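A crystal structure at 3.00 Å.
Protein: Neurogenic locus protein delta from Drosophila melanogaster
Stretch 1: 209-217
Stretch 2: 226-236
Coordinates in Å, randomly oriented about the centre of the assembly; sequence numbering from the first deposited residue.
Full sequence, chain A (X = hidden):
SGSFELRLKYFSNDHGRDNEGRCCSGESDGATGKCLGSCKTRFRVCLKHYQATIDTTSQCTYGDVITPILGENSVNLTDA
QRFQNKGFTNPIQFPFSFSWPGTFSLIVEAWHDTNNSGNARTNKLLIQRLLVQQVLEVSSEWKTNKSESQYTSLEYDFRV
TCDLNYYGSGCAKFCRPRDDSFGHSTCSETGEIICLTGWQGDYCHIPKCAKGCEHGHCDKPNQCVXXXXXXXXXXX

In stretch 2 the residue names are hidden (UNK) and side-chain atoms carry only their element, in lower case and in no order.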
# COMPACT_ATOMS: atom_id res chain seq x y z
N CYS A 209 -24.71 35.41 -1.77
CA CYS A 209 -24.91 36.68 -1.09
C CYS A 209 -25.85 36.51 0.10
O CYS A 209 -26.30 35.40 0.42
CB CYS A 209 -25.45 37.71 -2.07
SG CYS A 209 -24.19 38.59 -3.03
N ALA A 210 -26.16 37.62 0.75
CA ALA A 210 -27.04 37.62 1.90
C ALA A 210 -28.50 37.58 1.46
O ALA A 210 -28.83 37.62 0.27
CB ALA A 210 -26.76 38.84 2.78
N LYS A 211 -29.40 37.50 2.45
CA LYS A 211 -30.83 37.44 2.18
C LYS A 211 -31.33 38.71 1.50
O LYS A 211 -31.61 39.71 2.17
CB LYS A 211 -31.61 37.19 3.48
CG LYS A 211 -32.65 36.09 3.38
CD LYS A 211 -32.01 34.72 3.28
CE LYS A 211 -33.06 33.62 3.18
NZ LYS A 211 -33.86 33.74 1.93
N GLY A 212 -31.45 38.67 0.18
CA GLY A 212 -31.95 39.80 -0.57
C GLY A 212 -30.96 40.29 -1.61
O GLY A 212 -30.68 39.60 -2.59
N CYS A 213 -30.44 41.50 -1.40
CA CYS A 213 -29.41 42.09 -2.25
C CYS A 213 -29.83 42.26 -3.70
O CYS A 213 -29.47 41.46 -4.56
CB CYS A 213 -28.14 41.25 -2.18
SG CYS A 213 -27.38 41.28 -0.57
N GLU A 214 -30.59 43.32 -3.97
CA GLU A 214 -30.87 43.76 -5.32
C GLU A 214 -29.77 44.72 -5.76
O GLU A 214 -29.28 45.51 -4.95
CB GLU A 214 -32.24 44.43 -5.38
CG GLU A 214 -33.34 43.57 -4.78
CD GLU A 214 -34.58 44.36 -4.42
OE1 GLU A 214 -34.59 45.59 -4.63
OE2 GLU A 214 -35.54 43.74 -3.91
N HIS A 215 -29.38 44.63 -7.03
CA HIS A 215 -28.29 45.43 -7.61
C HIS A 215 -26.93 45.04 -7.02
O HIS A 215 -25.95 44.93 -7.76
CB HIS A 215 -28.55 46.93 -7.42
CG HIS A 215 -29.47 47.52 -8.43
ND1 HIS A 215 -30.82 47.70 -8.19
CD2 HIS A 215 -29.25 47.96 -9.70
CE1 HIS A 215 -31.39 48.23 -9.26
NE2 HIS A 215 -30.46 48.40 -10.19
N GLY A 216 -26.86 44.85 -5.71
CA GLY A 216 -25.62 44.42 -5.09
C GLY A 216 -25.26 42.99 -5.46
O GLY A 216 -26.13 42.14 -5.69
N HIS A 217 -23.96 42.73 -5.53
CA HIS A 217 -23.43 41.45 -5.99
C HIS A 217 -22.47 40.88 -4.95
O HIS A 217 -22.17 41.52 -3.94
CB HIS A 217 -22.74 41.61 -7.35
CG HIS A 217 -21.77 42.75 -7.40
ND1 HIS A 217 -22.17 44.05 -7.61
CD2 HIS A 217 -20.43 42.78 -7.28
CE1 HIS A 217 -21.11 44.84 -7.61
NE2 HIS A 217 -20.04 44.09 -7.41
N UNK A 226 -22.52 47.59 -2.86
CA UNK A 226 -23.50 48.48 -3.48
C UNK A 226 -22.89 49.21 -4.67
O UNK A 226 -21.68 49.45 -4.74
c UNK A 226 -24.03 49.49 -2.46
s UNK A 226 -24.63 48.75 -0.93
N UNK A 227 -23.76 49.58 -5.61
CA UNK A 227 -23.37 50.36 -6.77
C UNK A 227 -23.74 51.82 -6.56
O UNK A 227 -24.15 52.23 -5.47
c UNK A 227 -24.01 47.93 -9.75
c UNK A 227 -24.02 49.78 -8.03
o UNK A 227 -24.74 48.64 -10.44
n UNK A 227 -23.58 46.74 -10.16
c UNK A 227 -23.56 48.37 -8.38
N UNK A 228 -23.58 52.63 -7.60
CA UNK A 228 -23.82 54.07 -7.49
C UNK A 228 -25.32 54.34 -7.37
O UNK A 228 -26.11 53.93 -8.22
c UNK A 228 -21.34 55.27 -10.27
c UNK A 228 -21.79 54.47 -9.06
c UNK A 228 -23.25 54.79 -8.71
c UNK A 228 -20.88 54.73 -7.87
N UNK A 229 -25.70 55.03 -6.30
CA UNK A 229 -27.08 55.41 -6.08
C UNK A 229 -27.87 54.51 -5.15
O UNK A 229 -29.09 54.69 -5.03
N UNK A 230 -27.22 53.54 -4.50
CA UNK A 230 -27.91 52.62 -3.60
C UNK A 230 -27.08 52.44 -2.34
O UNK A 230 -25.87 52.20 -2.42
c UNK A 230 -28.86 51.31 -9.61
c UNK A 230 -29.12 51.36 -5.44
c UNK A 230 -30.00 51.43 -7.55
c UNK A 230 -30.04 51.43 -8.94
c UNK A 230 -28.16 51.27 -4.29
c UNK A 230 -28.79 51.32 -6.83
c UNK A 230 -27.59 51.20 -7.55
c UNK A 230 -27.64 51.20 -8.93
n UNK A 230 -31.01 51.53 -6.63
c UNK A 230 -30.47 51.48 -5.37
N UNK A 231 -27.74 52.54 -1.19
CA UNK A 231 -27.06 52.41 0.10
C UNK A 231 -27.68 51.29 0.93
O UNK A 231 -28.35 50.41 0.38
c UNK A 231 -27.63 56.28 2.30
c UNK A 231 -28.61 55.11 2.35
c UNK A 231 -28.52 54.26 1.10
c UNK A 231 -27.11 53.73 0.87
n UNK A 231 -27.64 57.06 3.57
N UNK A 232 -27.46 51.32 2.23
CA UNK A 232 -28.02 50.32 3.12
C UNK A 232 -27.14 49.09 3.24
O UNK A 232 -25.97 49.07 2.87
N UNK A 233 -27.75 48.04 3.80
CA UNK A 233 -27.06 46.77 3.96
C UNK A 233 -27.25 45.85 2.76
O UNK A 233 -26.28 45.24 2.29
c UNK A 233 -27.55 46.07 5.23
N UNK A 234 -28.47 45.74 2.25
CA UNK A 234 -28.77 44.91 1.09
C UNK A 234 -28.60 45.67 -0.23
O UNK A 234 -28.95 45.12 -1.28
c UNK A 234 -31.94 42.98 2.34
c UNK A 234 -29.53 42.33 2.52
c UNK A 234 -30.50 43.49 2.41
c UNK A 234 -30.19 44.35 1.19
N UNK A 235 -28.09 46.90 -0.18
CA UNK A 235 -27.88 47.71 -1.38
C UNK A 235 -29.19 47.90 -2.15
O UNK A 235 -29.24 47.76 -3.37
c UNK A 235 -26.80 47.12 -2.28
s UNK A 235 -25.20 46.88 -1.47
N UNK A 236 -30.25 48.24 -1.41
CA UNK A 236 -31.57 48.43 -2.00
C UNK A 236 -31.57 49.49 -3.09
O UNK A 236 -32.55 49.65 -3.82
n UNK A 236 -32.91 46.61 0.03
o UNK A 236 -32.24 48.26 1.39
c UNK A 236 -32.58 48.82 -0.91
c UNK A 236 -32.56 47.87 0.27

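Position 226 carries one carbon and then one sulfur, the signature of Cys-226. Its CA-to-CB bond points away from the first stretch, and its sulfur lies 2.0 Å from the sulfur at position 235, so the side chain is spent on closing its own loop.

Position 227 has three carbons in an unbranched run, the third bearing one oxygen and one nitrogen: a carboxamide one methylene longer than asparagine, hence Gln-227. It points toward the first stretch, and its NE2 comes 3.8 Å from His-215 O and 4.0 Å from His-217 ND1, proximity without a hydrogen bond.

Position 228 shows four carbons forked at the second, which makes it Leu-228; it is out of reach of stretch 1. Position 229 has no side-chain atoms and is Gly-229. With phi/psi of 97/7, a CB would jam against the carbonyl oxygen of the residue before, so the backbone itself asks for glycine. These two form the middle of a type II turn that runs from Gln-227 to position 230, closed by a weak hydrogen bond from the backbone N of 230 to Gln-227 O at 3.5 Å.

At position 230 one carbon leads into fused five- and six-membered rings holding eight carbons and one nitrogen, which can only be Trp-230. Its six-membered ring stacks face to face on the His-215 ring, centroids 3.8 Å apart and planes at 22°, with His-215 NE2 3.3 Å from Trp-230 CZ2.

Position 231, four carbons in a row ending in nitrogen, is Lys-231, and it does not reach the first stretch. Position 232 is bare: Gly-232, again at backbone angles (87/-166) that call for glycine. Position 233 has a single carbon, giving Ala-233, set sideways and touching nothing across the gap.

Position 234 repeats the four carbons forked at the second and is Leu-234. It points toward stretch 1, where its CD1 lies 3.3 Å from Lys-211 O and its CD2 lies 3.9 Å from Cys-213 SG. A CB on Gly-212 would sit 2.8 Å from Leu-234 CD1, a clash.

Position 235, one carbon and one sulfur, is Cys-235, the buried partner of Cys-226; its CB packs 4.1 Å from Gly-216 CA. Position 236 has two carbons, the second with one oxygen and one nitrogen: Asn-236, whose CB points away although the side chain's end comes nearer.

For a designer, the rule is packing on a braced loop. No hydrogen bond crosses between the stretches, and the 546 Å² they bury has its two largest shares in His-215, stacked on Trp-230, and Leu-234, set against Lys-211 O and Cys-213 SG. Cys-213 CA adds a nearly straight CA-H...O contact to Leu-234 O at 3.2 Å. Glycines on the first stretch serve the fit: Gly-212 leaves room for Leu-234, and Gly-216 lets the backbone come close to Cys-235, while Gly-229 and Gly-232 only suit the course of their own chain.

Stretch 2 (226-236) CQLGWKGALCN
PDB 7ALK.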